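Local coordinates for methylated RNA-binding protein 1 (PDB 4RCM) that binds RNA carrying N6-methyladenosine through its YTH domain and, as a post-transcriptional regulator of phosphate metabolism, lowers the stability of PHO4 mRNA, at residues Ala4-Leu10 and Val107-Asp111; Leu10-Ser16 and Gly58-Phe62. One frame throughout, in Å; residues are numbered along the deposited sequence.

Interaction 1 of 2, residues Ala4-Leu10 and Val107-Asp111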
ATOM      1  N   ALA A   4      16.985   1.868   0.931  1.00 16.38           N
ATOM      2  CA  ALA A   4      15.690   2.214   0.377  1.00 16.80           C
ATOM      3  C   ALA A   4      15.555   1.718  -1.071  1.00 15.40           C
ATOM      4  O   ALA A   4      16.551   1.596  -1.798  1.00 14.88           O
ATOM      5  CB  ALA A   4      15.501   3.723   0.456  1.00 15.90           C
ATOM      6  N   ILE A   5      14.333   1.405  -1.503  1.00 14.90           N
ATOM      7  CA  ILE A   5      14.127   0.940  -2.888  1.00 13.62           C
ATOM      8  C   ILE A   5      13.261   1.949  -3.625  1.00 14.51           C
ATOM      9  O   ILE A   5      12.154   2.197  -3.230  1.00 14.48           O
ATOM     10  CB  ILE A   5      13.493  -0.464  -2.936  1.00 15.20           C
ATOM     11  CG1 ILE A   5      14.442  -1.484  -2.286  1.00 16.02           C
ATOM     12  CG2 ILE A   5      13.192  -0.871  -4.363  1.00 13.43           C
ATOM     13  CD1 ILE A   5      13.791  -2.778  -1.906  1.00 17.90           C
ATOM     14  N   ILE A   6      13.807   2.553  -4.666  1.00 13.74           N
ATOM     15  CA  ILE A   6      13.064   3.400  -5.575  1.00 14.62           C
ATOM     16  C   ILE A   6      13.420   2.959  -6.982  1.00 15.40           C
ATOM     17  O   ILE A   6      14.619   2.934  -7.369  1.00 11.66           O
ATOM     18  CB  ILE A   6      13.443   4.872  -5.486  1.00 17.03           C
ATOM     19  CG1 ILE A   6      13.015   5.476  -4.154  1.00 17.83           C
ATOM     20  CG2 ILE A   6      12.790   5.643  -6.630  1.00 17.54           C
ATOM     21  CD1 ILE A   6      13.756   6.755  -3.819  1.00 18.51           C
ATOM     22  N   PRO A   7      12.421   2.563  -7.756  1.00 14.33           N
ATOM     23  CA  PRO A   7      12.744   2.041  -9.071  1.00 15.90           C
ATOM     24  C   PRO A   7      13.021   3.166 -10.067  1.00 16.92           C
ATOM     25  O   PRO A   7      12.508   4.270  -9.897  1.00 16.60           O
ATOM     26  CB  PRO A   7      11.474   1.276  -9.457  1.00 14.64           C
ATOM     27  CG  PRO A   7      10.414   2.030  -8.796  1.00 13.64           C
ATOM     28  CD  PRO A   7      10.966   2.646  -7.561  1.00 14.56           C
ATOM     29  N   PRO A   8      13.844   2.882 -11.088  1.00 21.44           N
ATOM     30  CA  PRO A   8      14.190   3.888 -12.061  1.00 21.71           C
ATOM     31  C   PRO A   8      13.022   4.213 -12.990  1.00 22.48           C
ATOM     32  O   PRO A   8      12.959   5.322 -13.499  1.00 25.89           O
ATOM     33  CB  PRO A   8      15.348   3.246 -12.825  1.00 23.25           C
ATOM     34  CG  PRO A   8      15.045   1.767 -12.801  1.00 22.20           C
ATOM     35  CD  PRO A   8      14.455   1.569 -11.416  1.00 22.74           C
ATOM     36  N   TRP A   9      12.095   3.267 -13.181  1.00 19.39           N
ATOM     37  CA  TRP A   9      10.909   3.483 -14.012  1.00 17.22           C
ATOM     38  C   TRP A   9       9.685   2.900 -13.304  1.00 16.17           C
ATOM     39  O   TRP A   9       9.741   1.808 -12.799  1.00 15.56           O
ATOM     40  CB  TRP A   9      11.113   2.770 -15.358  1.00 17.32           C
ATOM     41  CG  TRP A   9      10.023   2.929 -16.318  1.00 16.40           C
ATOM     42  CD1 TRP A   9       9.043   2.022 -16.604  1.00 16.50           C
ATOM     43  CD2 TRP A   9       9.787   4.059 -17.164  1.00 18.59           C
ATOM     44  NE1 TRP A   9       8.202   2.519 -17.566  1.00 17.87           N
ATOM     45  CE2 TRP A   9       8.635   3.769 -17.933  1.00 19.06           C
ATOM     46  CE3 TRP A   9      10.412   5.315 -17.317  1.00 19.43           C
ATOM     47  CZ2 TRP A   9       8.107   4.674 -18.860  1.00 20.83           C
ATOM     48  CZ3 TRP A   9       9.898   6.210 -18.238  1.00 19.86           C
ATOM     49  CH2 TRP A   9       8.750   5.887 -19.001  1.00 21.27           C
ATOM     50  N   LEU A  10       8.590   3.650 -13.270  1.00 14.61           N
ATOM     51  CA  LEU A  10       7.310   3.156 -12.779  1.00 14.15           C
ATOM     52  C   LEU A  10       6.227   3.946 -13.489  1.00 13.36           C
ATOM     53  O   LEU A  10       6.190   5.152 -13.390  1.00 11.68           O
ATOM     54  CB  LEU A  10       7.216   3.300 -11.240  1.00 15.17           C
ATOM     55  CG  LEU A  10       5.871   2.977 -10.595  1.00 14.38           C
ATOM     56  CD1 LEU A  10       5.478   1.541 -10.892  1.00 15.77           C
ATOM     57  CD2 LEU A  10       5.990   3.203  -9.115  1.00 15.09           C
ATOM     58  N   VAL A 107       7.016  -2.158  -4.794  1.00 11.32           N
ATOM     59  CA  VAL A 107       7.707  -1.350  -5.831  1.00 11.53           C
ATOM     60  C   VAL A 107       8.583  -0.262  -5.200  1.00 10.54           C
ATOM     61  O   VAL A 107       9.667   0.019  -5.704  1.00 10.15           O
ATOM     62  CB  VAL A 107       6.728  -0.732  -6.879  1.00 12.68           C
ATOM     63  CG1 VAL A 107       6.072  -1.816  -7.718  1.00 15.12           C
ATOM     64  CG2 VAL A 107       5.634   0.105  -6.217  1.00 13.15           C
ATOM     65  N   ILE A 108       8.124   0.306  -4.078  1.00  9.69           N
ATOM     66  CA  ILE A 108       8.870   1.357  -3.353  1.00  9.19           C
ATOM     67  C   ILE A 108       8.964   1.102  -1.852  1.00  9.38           C
ATOM     68  O   ILE A 108       7.983   0.829  -1.200  1.00  9.80           O
ATOM     69  CB  ILE A 108       8.248   2.768  -3.556  1.00  8.92           C
ATOM     70  CG1 ILE A 108       8.312   3.190  -5.011  1.00  8.97           C
ATOM     71  CG2 ILE A 108       8.960   3.843  -2.672  1.00  9.76           C
ATOM     72  CD1 ILE A 108       7.312   4.278  -5.376  1.00  9.29           C
ATOM     73  N   VAL A 109      10.169   1.270  -1.271  1.00 10.05           N
ATOM     74  CA  VAL A 109      10.349   1.009   0.148  1.00  9.94           C
ATOM     75  C   VAL A 109      11.174   2.154   0.684  1.00 10.14           C
ATOM     76  O   VAL A 109      12.343   2.246   0.342  1.00  8.87           O
ATOM     77  CB  VAL A 109      11.097  -0.309   0.414  1.00 10.90           C
ATOM     78  CG1 VAL A 109      11.342  -0.505   1.909  1.00 11.39           C
ATOM     79  CG2 VAL A 109      10.317  -1.475  -0.148  1.00 11.30           C
ATOM     80  N   ARG A 110      10.506   3.065   1.398  1.00 10.56           N
ATOM     81  CA  ARG A 110      11.107   4.225   2.014  1.00 13.50           C
ATOM     82  C   ARG A 110      10.002   4.925   2.788  1.00 16.05           C
ATOM     83  O   ARG A 110       8.843   4.810   2.465  1.00 16.00           O
ATOM     84  CB  ARG A 110      11.726   5.201   1.011  1.00 13.26           C
ATOM     85  CG  ARG A 110      10.802   5.722  -0.103  1.00 16.32           C
ATOM     86  CD  ARG A 110      10.081   7.061   0.159  1.00 16.46           C
ATOM     87  NE  ARG A 110      10.934   8.115   0.743  1.00 15.93           N
ATOM     88  CZ  ARG A 110      11.553   9.097   0.085  1.00 16.95           C
ATOM     89  NH1 ARG A 110      11.515   9.207  -1.249  1.00 16.72           N
ATOM     90  NH2 ARG A 110      12.270   9.953   0.771  1.00 17.59           N
ATOM     91  N   ASP A 111      10.370   5.639   3.817  1.00 16.94           N
ATOM     92  CA  ASP A 111       9.374   6.392   4.613  1.00 21.86           C
ATOM     93  C   ASP A 111       9.105   7.774   4.009  1.00 20.12           C
ATOM     94  O   ASP A 111       9.981   8.414   3.481  1.00 23.62           O
ATOM     95  CB  ASP A 111       9.865   6.555   6.059  1.00 23.40           C
ATOM     96  CG  ASP A 111       9.812   5.251   6.862  1.00 30.35           C
ATOM     97  OD1 ASP A 111       9.255   4.196   6.412  1.00 27.47           O
ATOM     98  OD2 ASP A 111      10.347   5.278   7.992  1.00 43.32           O
TER
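Ile5 and Val109 clamp the N-terminal arm of the YTH domain to strand 102-112 through a single antiparallel bridge, a hydrogen-bonded pair in which each residue both gives and takes. Ile5 N donates to Val109 O at 2.8 Å, and Val109 N returns a bond to Ile5 O at 2.9 Å; both lie in the carbonyl plane, the second on a lone pair at a nearly straight N-H...O angle of 167°. The same Ile5 O also receives a CA-H...O contact from Ile108 CA. Over this pair the two side chains lie side by side and point the same way, with Ile5 CD1 4.1 Å from Val109 CG2; Phe33 of helix 26-35 packs against both. Tight packing continues at Pro7, whose ring meets Ile108 at about a right angle and brings CD to 3.7 Å from Ile108 CG1. Leu10 then reaches back to the strand: its CG stands opposite the backbone N (chi1 173°), and CD2 comes to 4.1 Å from Ile108 CD1. A classic beta bulge, in which Val107 and Ile108 lie opposite Val76 on the neighbouring strand, interrupts the strand just where Pro7 and Leu10 rest on it. Ile108 and Val109 are buried; the looser side is that of partly exposed Ile6, whose CD1 lies obliquely 4.2 Å from Arg110 NH1. That guanidinium is held by NE to Asp111 O, by NH1 to the carbonyls of Phe151 and Thr153, and by an NH2 salt bridge to Asp155. Across these two segments, two backbone bonds probably fix the register, and the side chains add almost wholly apolar contact.

Interaction 2 of 2, residues Leu10-Ser16 and Gly58-Phe62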
ATOM      1  N   LEU A  10       8.590   3.650 -13.270  1.00 14.61           N
ATOM      2  CA  LEU A  10       7.310   3.156 -12.779  1.00 14.15           C
ATOM      3  C   LEU A  10       6.227   3.946 -13.489  1.00 13.36           C
ATOM      4  O   LEU A  10       6.190   5.152 -13.390  1.00 11.68           O
ATOM      5  CB  LEU A  10       7.216   3.300 -11.240  1.00 15.17           C
ATOM      6  CG  LEU A  10       5.871   2.977 -10.595  1.00 14.38           C
ATOM      7  CD1 LEU A  10       5.478   1.541 -10.892  1.00 15.77           C
ATOM      8  CD2 LEU A  10       5.990   3.203  -9.115  1.00 15.09           C
ATOM      9  N   ASN A  11       5.381   3.259 -14.259  1.00 11.92           N
ATOM     10  CA  ASN A  11       4.319   3.883 -15.002  1.00 12.36           C
ATOM     11  C   ASN A  11       3.016   3.356 -14.525  1.00 12.43           C
ATOM     12  O   ASN A  11       2.864   2.149 -14.445  1.00 10.76           O
ATOM     13  CB  ASN A  11       4.424   3.574 -16.512  1.00 16.04           C
ATOM     14  CG  ASN A  11       3.336   4.255 -17.307  1.00 16.62           C
ATOM     15  OD1 ASN A  11       2.325   3.659 -17.636  1.00 17.20           O
ATOM     16  ND2 ASN A  11       3.472   5.549 -17.485  1.00 18.86           N
ATOM     17  N   ILE A  12       2.076   4.260 -14.221  1.00 13.07           N
ATOM     18  CA  ILE A  12       0.773   3.897 -13.729  1.00 13.25           C
ATOM     19  C   ILE A  12      -0.289   4.536 -14.631  1.00 14.20           C
ATOM     20  O   ILE A  12      -0.556   5.759 -14.534  1.00 12.23           O
ATOM     21  CB  ILE A  12       0.587   4.332 -12.242  1.00 12.71           C
ATOM     22  CG1 ILE A  12       1.697   3.752 -11.374  1.00 11.89           C
ATOM     23  CG2 ILE A  12      -0.803   3.951 -11.733  1.00 12.67           C
ATOM     24  CD1 ILE A  12       1.559   4.121  -9.941  1.00 10.97           C
ATOM     25  N   PRO A  13      -0.916   3.705 -15.500  1.00 14.82           N
ATOM     26  CA  PRO A  13      -1.880   4.139 -16.490  1.00 14.08           C
ATOM     27  C   PRO A  13      -3.288   4.427 -16.007  1.00 14.84           C
ATOM     28  O   PRO A  13      -3.697   4.094 -14.852  1.00 13.48           O
ATOM     29  CB  PRO A  13      -1.930   2.996 -17.488  1.00 14.96           C
ATOM     30  CG  PRO A  13      -1.313   1.836 -16.860  1.00 16.44           C
ATOM     31  CD  PRO A  13      -0.461   2.319 -15.720  1.00 16.21           C
ATOM     32  N   GLU A  14      -4.000   5.073 -16.921  1.00 13.55           N
ATOM     33  CA  GLU A  14      -5.319   5.579 -16.708  1.00 15.78           C
ATOM     34  C   GLU A  14      -6.126   4.393 -16.243  1.00 13.84           C
ATOM     35  O   GLU A  14      -5.846   3.258 -16.644  1.00 12.12           O
ATOM     36  CB  GLU A  14      -5.896   6.152 -18.039  1.00 18.78           C
ATOM     37  CG  GLU A  14      -7.241   6.875 -17.908  1.00 25.90           C
ATOM     38  CD  GLU A  14      -8.030   6.935 -19.257  1.00 29.82           C
ATOM     39  OE1 GLU A  14      -7.374   6.865 -20.325  1.00 27.52           O
ATOM     40  OE2 GLU A  14      -9.295   7.058 -19.234  1.00 30.83           O
ATOM     41  N   ASN A  15      -7.044   4.670 -15.332  1.00 13.59           N
ATOM     42  CA  ASN A  15      -7.965   3.695 -14.766  1.00 14.46           C
ATOM     43  C   ASN A  15      -7.338   2.807 -13.692  1.00 13.14           C
ATOM     44  O   ASN A  15      -8.005   1.946 -13.154  1.00 13.51           O
ATOM     45  CB  ASN A  15      -8.601   2.855 -15.865  1.00 15.80           C
ATOM     46  CG  ASN A  15      -9.446   3.669 -16.830  1.00 18.34           C
ATOM     47  OD1 ASN A  15     -10.129   4.580 -16.439  1.00 19.78           O
ATOM     48  ND2 ASN A  15      -9.447   3.282 -18.095  1.00 22.06           N
ATOM     49  N   SER A  16      -6.053   3.004 -13.386  1.00 12.22           N
ATOM     50  CA  SER A  16      -5.437   2.381 -12.204  1.00 12.92           C
ATOM     51  C   SER A  16      -6.052   2.925 -10.918  1.00 13.46           C
ATOM     52  O   SER A  16      -6.610   4.005 -10.942  1.00 14.44           O
ATOM     53  CB  SER A  16      -3.941   2.631 -12.150  1.00 11.91           C
ATOM     54  OG  SER A  16      -3.318   2.002 -13.241  1.00 10.78           O
ATOM     55  N   GLY A  58      -3.858  -2.506 -19.281  1.00 25.77           N
ATOM     56  CA  GLY A  58      -2.732  -2.509 -18.375  1.00 22.81           C
ATOM     57  C   GLY A  58      -2.979  -1.664 -17.127  1.00 21.28           C
ATOM     58  O   GLY A  58      -2.056  -1.077 -16.596  1.00 19.77           O
ATOM     59  N   ALA A  59      -4.224  -1.566 -16.681  1.00 16.41           N
ATOM     60  CA  ALA A  59      -4.526  -0.814 -15.456  1.00 15.27           C
ATOM     61  C   ALA A  59      -4.025  -1.616 -14.258  1.00 15.02           C
ATOM     62  O   ALA A  59      -4.020  -2.871 -14.291  1.00 14.21           O
ATOM     63  CB  ALA A  59      -5.999  -0.570 -15.335  1.00 15.48           C
ATOM     64  N   LYS A  60      -3.602  -0.899 -13.221  1.00 12.13           N
ATOM     65  CA  LYS A  60      -3.002  -1.499 -12.007  1.00 12.69           C
ATOM     66  C   LYS A  60      -3.723  -1.102 -10.685  1.00 12.17           C
ATOM     67  O   LYS A  60      -4.457  -0.124 -10.668  1.00 11.20           O
ATOM     68  CB  LYS A  60      -1.511  -1.052 -11.928  1.00 12.44           C
ATOM     69  CG  LYS A  60      -0.714  -1.365 -13.203  1.00 12.49           C
ATOM     70  CD  LYS A  60       0.721  -0.867 -13.124  1.00 13.37           C
ATOM     71  CE  LYS A  60       1.538  -1.107 -14.409  1.00 13.95           C
ATOM     72  NZ  LYS A  60       2.930  -0.517 -14.312  1.00 13.56           N
ATOM     73  N   VAL A  61      -3.509  -1.899  -9.610  1.00 12.56           N
ATOM     74  CA  VAL A  61      -3.865  -1.534  -8.209  1.00 11.43           C
ATOM     75  C   VAL A  61      -2.576  -1.342  -7.384  1.00 11.20           C
ATOM     76  O   VAL A  61      -1.708  -2.256  -7.323  1.00 10.52           O
ATOM     77  CB  VAL A  61      -4.758  -2.562  -7.530  1.00 13.53           C
ATOM     78  CG1 VAL A  61      -4.920  -2.303  -6.038  1.00 11.64           C
ATOM     79  CG2 VAL A  61      -6.131  -2.550  -8.160  1.00 11.92           C
ATOM     80  N   PHE A  62      -2.450  -0.154  -6.805  1.00  9.50           N
ATOM     81  CA  PHE A  62      -1.390   0.140  -5.845  1.00 10.11           C
ATOM     82  C   PHE A  62      -1.924   0.365  -4.440  1.00  8.15           C
ATOM     83  O   PHE A  62      -3.066   0.887  -4.258  1.00  7.26           O
ATOM     84  CB  PHE A  62      -0.582   1.346  -6.284  1.00 11.50           C
ATOM     85  CG  PHE A  62       0.295   1.051  -7.443  1.00 13.07           C
ATOM     86  CD1 PHE A  62      -0.221   1.072  -8.719  1.00 13.77           C
ATOM     87  CD2 PHE A  62       1.591   0.667  -7.239  1.00 13.41           C
ATOM     88  CE1 PHE A  62       0.588   0.782  -9.797  1.00 15.18           C
ATOM     89  CE2 PHE A  62       2.409   0.357  -8.293  1.00 14.92           C
ATOM     90  CZ  PHE A  62       1.909   0.407  -9.581  1.00 14.72           C
TER
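A mixed polar and apolar contact joins residues 10-16, the loop that leads into strand 17-23, to residues 58-62, where strand 61-67 begins. Its apolar part is centred on a CH-pi contact: Ile12 and Phe62 approach from opposite directions, and Ile12 CD1 sits over one face of the ring, 3.7 Å from its centroid and 20° off the normal. Ile12 CG1 comes 3.5 Å from Phe62 CE1. Leu10 adds its other methyl, CD1, which meets Phe62 CZ obliquely, while Ile145 and Ile148 of helix 141-151 pack on Ile12. Midway, the loop folds into a type II beta turn from Pro13 to Ser16, which turns the chain into strand 17-23 beside the incoming strand 61-67, its parallel neighbour in the central sheet of the YTH domain. The turn's Pro13 O accepts two bonds from the same face of its plane, one from Ser16 N and one from Ser16 OG at 2.7 Å. With its proton spent there, Ser16 OG accepts from Lys60 N at 2.9 Å (N-H...O 163°), so one hydroxyl links turn to strand. Replacing Ser16 by an alanine removes the hydroxyl, and the amide of Lys60 would probably lose this acceptor and the turn its side-chain tie to Pro13 O. Toward the outer side, Lys60 runs fully extended beyond CG, crossing Pro13 at about a right angle, and its NZ meets Asn11 O at 2.7 Å, nearly along the C=O axis. At the turn itself, Ala59 CB rests 3.9 Å from Asn15 O.

In the fold
Both contacts pin one continuous N-terminal arm to the same central sheet, and Leu10 belongs to both, offering one methyl to strand 102-112 and the other to Phe62. They also touch directly, with Val107 CG2 3.8 Å from Phe62 CE2, although their centres lie about 16 Å apart. Each is only partly buried: interaction 1 includes no exposed touching residue, whereas Asn11, Glu14, Asn15 and Gly58 are exposed in interaction 2. The chemistry differs accordingly. Interaction 1 relies on reciprocal backbone bonds along a strand, while interaction 2, at a strand's beginning, uses a serine hydroxyl and a lysine ammonium together with a CH-pi contact on an aromatic ring. Both sit well away from the bound nucleic acid.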